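Local coordinates for sugar ABC transporter, sugar-binding protein (Streptococcus pneumoniae, PDB 2HEU) that probably binds sugars outside the cell membrane and delivers them to an ABC importer, at residues E42-K47 and V312-R317; G168-D173 and T240-A245; T262-Q267 and F271-F276. One frame throughout, in Å; residues are numbered along the deposited sequence.

Interaction 1. Residues E42-K47 and V312-R317; sequences EKENPK and VEYMTR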
loop_
_atom_site.group_PDB
_atom_site.type_symbol
_atom_site.label_atom_id
_atom_site.label_comp_id
_atom_site.label_asym_id
_atom_site.label_seq_id
_atom_site.Cartn_x
_atom_site.Cartn_y
_atom_site.Cartn_z
ATOM N N GLU A 42 16.666 -20.567 12.695
ATOM C CA GLU A 42 17.924 -20.957 13.384
ATOM C C GLU A 42 17.873 -22.321 13.958
ATOM O O GLU A 42 18.896 -23.007 14.034
ATOM C CB GLU A 42 18.199 -19.941 14.423
ATOM C CG GLU A 42 18.675 -18.556 13.906
ATOM C CD GLU A 42 18.852 -17.487 14.936
ATOM O OE1 GLU A 42 18.293 -17.575 16.062
ATOM O OE2 GLU A 42 19.542 -16.486 14.674
ATOM N N LYS A 43 16.736 -22.783 14.416
ATOM C CA LYS A 43 16.608 -24.157 14.908
ATOM C C LYS A 43 16.762 -25.170 13.780
ATOM O O LYS A 43 17.393 -26.209 13.942
ATOM C CB LYS A 43 15.295 -24.330 15.670
ATOM C CG LYS A 43 15.086 -25.757 16.069
ATOM C CD LYS A 43 13.674 -26.087 16.624
ATOM C CE LYS A 43 13.421 -25.376 17.920
ATOM N NZ LYS A 43 12.378 -25.952 18.797
ATOM N N GLU A 44 16.227 -24.833 12.589
ATOM C CA GLU A 44 16.373 -25.676 11.396
ATOM C C GLU A 44 17.815 -25.665 10.897
ATOM O O GLU A 44 18.244 -26.618 10.252
ATOM C CB GLU A 44 15.358 -25.271 10.349
ATOM C CG GLU A 44 15.412 -26.067 9.093
ATOM C CD GLU A 44 14.062 -25.956 8.341
ATOM O OE1 GLU A 44 12.972 -26.171 8.920
ATOM O OE2 GLU A 44 14.140 -25.736 7.183
ATOM N N ASN A 45 18.493 -24.561 11.124
ATOM C CA ASN A 45 19.804 -24.344 10.523
ATOM C C ASN A 45 20.784 -23.879 11.581
ATOM O O ASN A 45 21.053 -22.706 11.757
ATOM C CB ASN A 45 19.754 -23.274 9.388
ATOM C CG ASN A 45 18.847 -23.677 8.325
ATOM O OD1 ASN A 45 19.169 -24.499 7.447
ATOM N ND2 ASN A 45 17.613 -23.071 8.346
ATOM N N PRO A 46 21.298 -24.773 12.438
ATOM C CA PRO A 46 22.074 -24.387 13.600
ATOM C C PRO A 46 23.370 -23.693 13.345
ATOM O O PRO A 46 23.948 -23.157 14.286
ATOM C CB PRO A 46 22.213 -25.713 14.369
ATOM C CG PRO A 46 21.761 -26.712 13.589
ATOM C CD PRO A 46 20.940 -26.183 12.471
ATOM N N LYS A 47 23.847 -23.721 12.123
ATOM C CA LYS A 47 25.083 -23.049 11.704
ATOM C C LYS A 47 24.762 -21.691 11.022
ATOM O O LYS A 47 25.713 -21.078 10.486
ATOM C CB LYS A 47 25.963 -23.941 10.834
ATOM C CG LYS A 47 26.538 -25.081 11.600
ATOM C CD LYS A 47 27.409 -25.989 10.710
ATOM C CE LYS A 47 28.105 -27.089 11.405
ATOM N NZ LYS A 47 28.891 -27.955 10.556
ATOM N N VAL A 312 15.612 -16.015 2.905
ATOM C CA VAL A 312 14.526 -15.562 2.028
ATOM C C VAL A 312 13.611 -16.765 1.657
ATOM O O VAL A 312 12.376 -16.676 1.739
ATOM C CB VAL A 312 15.061 -14.885 0.819
ATOM C CG1 VAL A 312 13.937 -14.485 -0.166
ATOM C CG2 VAL A 312 15.864 -13.606 1.212
ATOM N N GLU A 313 14.233 -17.895 1.274
ATOM C CA GLU A 313 13.445 -19.066 0.899
ATOM C C GLU A 313 12.553 -19.500 2.048
ATOM O O GLU A 313 11.402 -19.877 1.827
ATOM C CB GLU A 313 14.382 -20.188 0.452
ATOM C CG GLU A 313 13.607 -21.396 -0.038
ATOM C CD GLU A 313 13.297 -22.425 0.987
ATOM O OE1 GLU A 313 14.213 -22.767 1.781
ATOM O OE2 GLU A 313 12.199 -23.010 0.915
ATOM N N TYR A 314 13.061 -19.515 3.259
ATOM C CA TYR A 314 12.322 -19.961 4.377
ATOM C C TYR A 314 11.004 -19.170 4.511
ATOM O O TYR A 314 9.936 -19.770 4.746
ATOM C CB TYR A 314 13.170 -19.786 5.701
ATOM C CG TYR A 314 12.573 -20.381 6.896
ATOM C CD1 TYR A 314 12.111 -19.639 7.952
ATOM C CD2 TYR A 314 12.504 -21.758 7.042
ATOM C CE1 TYR A 314 11.617 -20.185 9.066
ATOM C CE2 TYR A 314 12.002 -22.358 8.195
ATOM C CZ TYR A 314 11.544 -21.564 9.186
ATOM O OH TYR A 314 10.964 -22.091 10.320
ATOM N N MET A 315 11.081 -17.846 4.338
ATOM C CA MET A 315 9.887 -17.029 4.484
ATOM C C MET A 315 8.867 -17.261 3.391
ATOM O O MET A 315 7.674 -16.920 3.574
ATOM C CB MET A 315 10.317 -15.559 4.572
ATOM C CG MET A 315 9.213 -14.599 5.051
ATOM S SD MET A 315 9.051 -14.748 6.806
ATOM C CE MET A 315 7.953 -14.876 6.510
ATOM N N THR A 316 9.282 -17.771 2.222
ATOM C CA THR A 316 8.342 -18.109 1.153
ATOM C C THR A 316 7.540 -19.412 1.397
ATOM O O THR A 316 6.644 -19.706 0.633
ATOM C CB THR A 316 8.997 -18.167 -0.204
ATOM O OG1 THR A 316 9.851 -19.365 -0.294
ATOM C CG2 THR A 316 9.783 -16.954 -0.661
ATOM N N ARG A 317 7.944 -20.189 2.396
ATOM C CA ARG A 317 7.233 -21.425 2.664
ATOM C C ARG A 317 5.859 -21.105 3.272
ATOM O O ARG A 317 5.770 -20.244 4.145
ATOM C CB ARG A 317 8.015 -22.266 3.671
ATOM C CG ARG A 317 9.342 -22.717 3.143
ATOM C CD ARG A 317 10.113 -23.470 4.171
ATOM N NE ARG A 317 11.418 -23.810 3.700
ATOM C CZ ARG A 317 12.290 -24.572 4.354
ATOM N NH1 ARG A 317 11.925 -25.047 5.550
ATOM N NH2 ARG A 317 13.480 -24.744 3.887
HETATM O O HOH W 1 11.221 -24.792 10.567
HETATM O O HOH W 2 15.472 -26.700 4.622
#
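A salt-bridge network joins the last turn of helix 31-44 to the junction between helices 305-315 and 318-328, in the lobe built round the mixed five-stranded sheet. E313 and Y314 lie on the first of these helices; R317, at the N-cap position of the second, is shared by two carboxylates. Its NH1 donates to E44 OE2 at 2.8 Å, meeting the syn lone pair with an N-H...O angle of 148° and a tilt of 19° from the guanidinium plane. On its other edge R317 grips E313 side-on, NE to OE2 at 3.0 Å and NH2 to OE1 at 3.0 Å. E44 reaches across with CG anti to the backbone N (chi1 -180°) and an extended chain, its carboxylate nearly perpendicular to the Y314 ring. E44 OE1 lies at the ring edge, 4.0 Å from Y314 CE2. Two waters complete the link: one donates to E44 OE1 and also bonds Y314 OH, the other donates to E44 OE2 and accepts from R317 NH2. Y314 CD2 lies above one face of the R317 guanidinium, displaced toward its rim. R317 between the two acids, helped by R104 at E313, probably offsets their mutual repulsion and favours both carboxylates staying ionised.

Interaction 2. Residues G168-D173 and T240-A245; sequences GIAGAD and TDVIGA
G168 meets V242 where the loop between helices 149-161 and 178-189 passes helix 239-247, and here the backbones come nearest, 5.1 Å between G168 CA and V242 CA. V242 CG1 lies 3.7 Å from G168 C, against the glycine main chain. G168 O is hydrogen-bonded to T254 OG1, and the G168 backbone pairs with M253, so the loop runs beside strand 253-257. I169 follows with its side chain directed away from the helix, against P255 and W234, and contributes main chain instead: its carbonyl carbon is 3.5 Å from V242 CG1. The next peptide nitrogen, A170 N, is equally close to that methyl at 3.5 Å, which places CG1 against the I169-A170 peptide. A170 adds its own methyl, CB lying 4.0 Å from V242 CG1 and 4.1 Å from V242 CG2. In the conformer described both branches of the valine are thus used, CG1 anti to the carbonyl carbon and reaching out to the loop, CG2 near A170; a second conformer of V242 may meet the loop differently. From A170 to D173 the chain makes a type I beta turn, closed by D173 N to A170 O at 2.9 Å. At the last position of the turn, D173 OD2 accepts from Y239 N, a polar tie to the start of the helix. No hydrogen bond joins the two segments themselves. The arrangement is a single valine of helix 239-247 set against loop main chain and an alanine methyl, a buried apolar contact beside the three-stranded antiparallel sheet of a solute-binding-protein lobe.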
loop_
_atom_site.group_PDB
_atom_site.type_symbol
_atom_site.label_atom_id
_atom_site.label_comp_id
_atom_site.label_asym_id
_atom_site.label_seq_id
_atom_site.Cartn_x
_atom_site.Cartn_y
_atom_site.Cartn_z
ATOM N N GLY A 168 -15.634 10.057 7.709
ATOM C CA GLY A 168 -14.577 10.748 8.457
ATOM C C GLY A 168 -13.425 11.067 7.517
ATOM O O GLY A 168 -12.823 10.174 6.958
ATOM N N ILE A 169 -13.138 12.337 7.335
ATOM C CA ILE A 169 -12.054 12.818 6.480
ATOM C C ILE A 169 -11.085 13.615 7.376
ATOM O O ILE A 169 -11.492 14.497 8.135
ATOM C CB ILE A 169 -12.532 13.687 5.308
ATOM C CG1 ILE A 169 -13.500 12.892 4.419
ATOM C CG2 ILE A 169 -11.393 14.221 4.505
ATOM C CD1 ILE A 169 -12.930 11.685 3.703
ATOM N N ALA A 170 -9.829 13.261 7.258
ATOM C CA ALA A 170 -8.773 13.872 8.075
ATOM C C ALA A 170 -8.215 15.105 7.293
ATOM O O ALA A 170 -7.184 14.993 6.644
ATOM C CB ALA A 170 -7.651 12.871 8.375
ATOM N N GLY A 171 -8.899 16.240 7.400
ATOM C CA GLY A 171 -8.497 17.406 6.659
ATOM C C GLY A 171 -7.064 17.883 6.892
ATOM O O GLY A 171 -6.491 18.518 5.993
ATOM N N ALA A 172 -6.534 17.602 8.077
ATOM C CA ALA A 172 -5.158 18.001 8.394
ATOM C C ALA A 172 -4.120 16.992 7.872
ATOM O O ALA A 172 -2.933 17.335 7.891
ATOM C CB ALA A 172 -4.984 18.166 9.891
ATOM N N ASP A 173 -4.499 15.758 7.417
ATOM C CA ASP A 173 -3.591 14.763 6.999
ATOM C C ASP A 173 -3.940 14.335 5.564
ATOM O O ASP A 173 -4.618 13.327 5.307
ATOM C CB ASP A 173 -3.632 13.550 7.940
ATOM C CG ASP A 173 -2.923 13.786 9.247
ATOM O OD1 ASP A 173 -1.840 14.404 9.183
ATOM O OD2 ASP A 173 -3.266 13.318 10.268
ATOM N N THR A 240 -5.762 10.114 13.565
ATOM C CA THR A 240 -6.312 9.438 14.742
ATOM C C THR A 240 -7.738 9.884 15.027
ATOM O O THR A 240 -8.549 9.116 15.509
ATOM C CB THR A 240 -5.444 9.651 16.030
ATOM O OG1 THR A 240 -5.281 11.055 16.270
ATOM C CG2 THR A 240 -4.124 8.908 15.830
ATOM N N ASP A 241 -8.047 11.139 14.706
ATOM C CA ASP A 241 -9.379 11.647 14.907
ATOM C C ASP A 241 -10.359 10.859 14.050
ATOM O O ASP A 241 -11.496 10.579 14.523
ATOM C CB ASP A 241 -9.482 13.121 14.550
ATOM C CG ASP A 241 -8.642 14.049 15.420
ATOM O OD1 ASP A 241 -8.346 13.724 16.594
ATOM O OD2 ASP A 241 -8.336 15.165 14.909
ATOM N N VAL A 242 -10.052 10.579 12.774
ATOM C CA VAL A 242 -11.001 9.813 11.919
ATOM C C VAL A 242 -11.000 8.338 12.191
ATOM O O VAL A 242 -12.049 7.703 12.016
ATOM C CB VAL A 242 -10.834 10.081 10.389
ATOM C CG1 VAL A 242 -10.949 11.614 10.189
ATOM C CG2 VAL A 242 -9.545 9.511 9.841
ATOM N N ILE A 243 -9.893 7.763 12.618
ATOM C CA ILE A 243 -9.918 6.383 13.118
ATOM C C ILE A 243 -10.899 6.310 14.293
ATOM O O ILE A 243 -11.726 5.389 14.377
ATOM C CB ILE A 243 -8.505 5.949 13.541
ATOM C CG1 ILE A 243 -7.572 5.849 12.348
ATOM C CG2 ILE A 243 -8.586 4.636 14.399
ATOM C CD1 ILE A 243 -7.910 4.836 11.326
ATOM N N GLY A 244 -10.793 7.255 15.235
ATOM C CA GLY A 244 -11.689 7.273 16.363
ATOM C C GLY A 244 -13.116 7.510 15.971
ATOM O O GLY A 244 -14.034 6.806 16.457
ATOM N N ALA A 245 -13.393 8.443 15.087
ATOM C CA ALA A 245 -14.760 8.743 14.670
ATOM C C ALA A 245 -15.375 7.458 14.028
ATOM O O ALA A 245 -16.553 7.154 14.272
ATOM C CB ALA A 245 -14.822 9.879 13.691
#

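Interaction 3. Residues T262-Q267 and F271-F276; sequences TAINEQ and FKIGTF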
loop_
_atom_site.group_PDB
_atom_site.type_symbol
_atom_site.label_atom_id
_atom_site.label_comp_id
_atom_site.label_asym_id
_atom_site.label_seq_id
_atom_site.Cartn_x
_atom_site.Cartn_y
_atom_site.Cartn_z
ATOM N N THR A 262 -5.604 -1.990 12.153
ATOM C CA THR A 262 -4.954 -2.196 13.420
ATOM C C THR A 262 -5.336 -1.088 14.401
ATOM O O THR A 262 -5.768 -1.325 15.573
ATOM C CB THR A 262 -3.440 -2.145 13.145
ATOM O OG1 THR A 262 -3.091 -3.051 12.035
ATOM C CG2 THR A 262 -2.670 -2.520 14.393
ATOM N N ALA A 263 -5.253 0.173 13.919
ATOM C CA ALA A 263 -5.618 1.319 14.718
ATOM C C ALA A 263 -7.088 1.295 15.081
ATOM O O ALA A 263 -7.486 1.656 16.204
ATOM C CB ALA A 263 -5.233 2.610 14.029
ATOM N N ILE A 264 -7.958 0.959 14.125
ATOM C CA ILE A 264 -9.384 0.915 14.386
ATOM C C ILE A 264 -9.652 -0.127 15.504
ATOM O O ILE A 264 -10.431 0.177 16.436
ATOM C CB ILE A 264 -10.181 0.547 13.096
ATOM C CG1 ILE A 264 -10.003 1.678 12.061
ATOM C CG2 ILE A 264 -11.639 0.335 13.457
ATOM C CD1 ILE A 264 -10.428 1.245 10.686
ATOM N N ASN A 265 -9.082 -1.284 15.407
ATOM C CA ASN A 265 -9.402 -2.344 16.423
ATOM C C ASN A 265 -8.981 -1.914 17.798
ATOM O O ASN A 265 -9.642 -2.335 18.769
ATOM C CB ASN A 265 -8.800 -3.658 16.011
ATOM C CG ASN A 265 -9.530 -4.339 14.907
ATOM O OD1 ASN A 265 -10.747 -4.131 14.754
ATOM N ND2 ASN A 265 -8.845 -5.184 14.186
ATOM N N GLU A 266 -7.946 -1.147 17.972
ATOM C CA GLU A 266 -7.492 -0.822 19.296
ATOM C C GLU A 266 -8.392 0.218 19.965
ATOM O O GLU A 266 -8.222 0.565 21.148
ATOM C CB GLU A 266 -6.030 -0.307 19.234
ATOM C CG GLU A 266 -5.029 -1.334 18.795
ATOM C CD GLU A 266 -3.627 -1.056 19.213
ATOM O OE1 GLU A 266 -3.343 0.040 19.692
ATOM O OE2 GLU A 266 -2.814 -2.046 19.127
ATOM N N GLN A 267 -9.373 0.735 19.200
ATOM C CA GLN A 267 -10.401 1.618 19.763
ATOM C C GLN A 267 -11.634 0.861 20.241
ATOM O O GLN A 267 -12.563 1.504 20.765
ATOM C CB GLN A 267 -10.790 2.639 18.676
ATOM C CG GLN A 267 -9.636 3.545 18.317
ATOM C CD GLN A 267 -9.134 4.380 19.462
ATOM O OE1 GLN A 267 -9.933 4.798 20.338
ATOM N NE2 GLN A 267 -7.842 4.676 19.505
ATOM N N PHE A 271 -19.137 -2.757 16.466
ATOM C CA PHE A 271 -19.794 -3.158 15.197
ATOM C C PHE A 271 -18.829 -3.976 14.404
ATOM O O PHE A 271 -17.615 -3.953 14.623
ATOM C CB PHE A 271 -20.282 -1.940 14.456
ATOM C CG PHE A 271 -19.179 -1.011 13.994
ATOM C CD1 PHE A 271 -18.757 0.032 14.774
ATOM C CD2 PHE A 271 -18.584 -1.164 12.727
ATOM C CE1 PHE A 271 -17.724 0.905 14.336
ATOM C CE2 PHE A 271 -17.614 -0.332 12.314
ATOM C CZ PHE A 271 -17.184 0.725 13.115
ATOM N N LYS A 272 -19.388 -4.568 13.333
ATOM C CA LYS A 272 -18.666 -5.398 12.387
ATOM C C LYS A 272 -18.115 -4.543 11.239
ATOM O O LYS A 272 -18.856 -3.897 10.490
ATOM C CB LYS A 272 -19.587 -6.491 11.876
ATOM C CG LYS A 272 -19.872 -7.504 12.982
ATOM C CD LYS A 272 -18.638 -8.046 13.807
ATOM C CE LYS A 272 -18.912 -9.302 14.644
ATOM N NZ LYS A 272 -17.857 -9.449 15.657
ATOM N N ILE A 273 -16.808 -4.504 11.118
ATOM C CA ILE A 273 -16.140 -3.666 10.112
ATOM C C ILE A 273 -16.075 -4.386 8.792
ATOM O O ILE A 273 -15.716 -5.559 8.739
ATOM C CB ILE A 273 -14.712 -3.296 10.563
ATOM C CG1 ILE A 273 -14.744 -2.566 11.902
ATOM C CG2 ILE A 273 -13.957 -2.529 9.489
ATOM C CD1 ILE A 273 -13.437 -2.676 12.650
ATOM N N GLY A 274 -16.391 -3.660 7.699
ATOM C CA GLY A 274 -16.141 -4.147 6.379
ATOM C C GLY A 274 -15.309 -3.167 5.599
ATOM O O GLY A 274 -15.034 -2.029 6.038
ATOM N N THR A 275 -14.899 -3.594 4.405
ATOM C CA THR A 275 -14.241 -2.686 3.447
ATOM C C THR A 275 -14.851 -2.925 2.053
ATOM O O THR A 275 -15.341 -4.042 1.744
ATOM C CB THR A 275 -12.715 -2.910 3.424
ATOM O OG1 THR A 275 -12.429 -4.306 3.243
ATOM C CG2 THR A 275 -12.038 -2.373 4.663
ATOM N N PHE A 276 -14.784 -1.918 1.234
ATOM C CA PHE A 276 -15.129 -2.090 -0.154
ATOM C C PHE A 276 -14.108 -1.363 -1.011
ATOM O O PHE A 276 -13.436 -0.402 -0.624
ATOM C CB PHE A 276 -16.576 -1.715 -0.493
ATOM C CG PHE A 276 -16.976 -0.275 -0.284
ATOM C CD1 PHE A 276 -16.770 0.692 -1.278
ATOM C CD2 PHE A 276 -17.676 0.143 0.869
ATOM C CE1 PHE A 276 -17.259 1.992 -1.125
ATOM C CE2 PHE A 276 -18.147 1.411 1.027
ATOM C CZ PHE A 276 -17.936 2.327 0.000
#
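I273 opens strand 273-276 with its side chain directed at helix 260-265, and it carries the strand's part of the contact. I273 CB points toward the helix, and since I273 CA and I264 CA, the nearest pair of alpha carbons, are still 9.2 Å apart, side chains from both sides bridge the gap. At CB the chain branches, with CG2 anti to the backbone N and CG1 anti to the carbonyl carbon (chi1 -58°). From CG1 the chain continues nearly extended (chi2 157°), carrying the terminal methyl CD1 out to the helix. There CD1 has two neighbours. The first is the branch methyl of I264, with I273 CD1 3.6 Å from I264 CG2; the two isoleucine side chains cross at a slant, methyl against methyl. The second is the amide oxygen of N265, with I273 CD1 3.7 Å from N265 OD1. The N265 side chain does not start out toward the strand, but its amide turns so that OD1 reaches the methyl. I264 is further packed by Y132 of the neighbouring strand 129-134 and by I243 and F246 of helix 239-247, and P345 touches I273. The strand itself is paired through G274 to Y133 and F276 to I131. No hydrogen bond crosses between the two segments. Contact therefore rests on dispersion between buried isoleucine methyls, with the exposed N265 bordering it; its oxygen near CD1 makes a van der Waals approach and offers little directional hold.

Overall arrangement
From the N terminus, helix 31-44 supplies the first side of interaction 1, whose partner arrives only at 312-317, 265 residues on. This long loop encloses both other contacts. Interaction 2 closes between 168-173 and 240-245; interaction 3 follows in series, spanning the short connection from 262-267 to 271-276, so none cross. Interactions 2 and 3 are neighbours, centres 14 Å apart: I243 CG2 lies 3.7 Å from A263 O, bringing helices 239-247 and 260-265 together beside the three-stranded antiparallel sheet. Interaction 1 lies far off, its centre 41 Å from that of interaction 2, and ties the end of helix 31-44 to the junction of helices 305-315 and 318-328, beside the mixed five-stranded sheet.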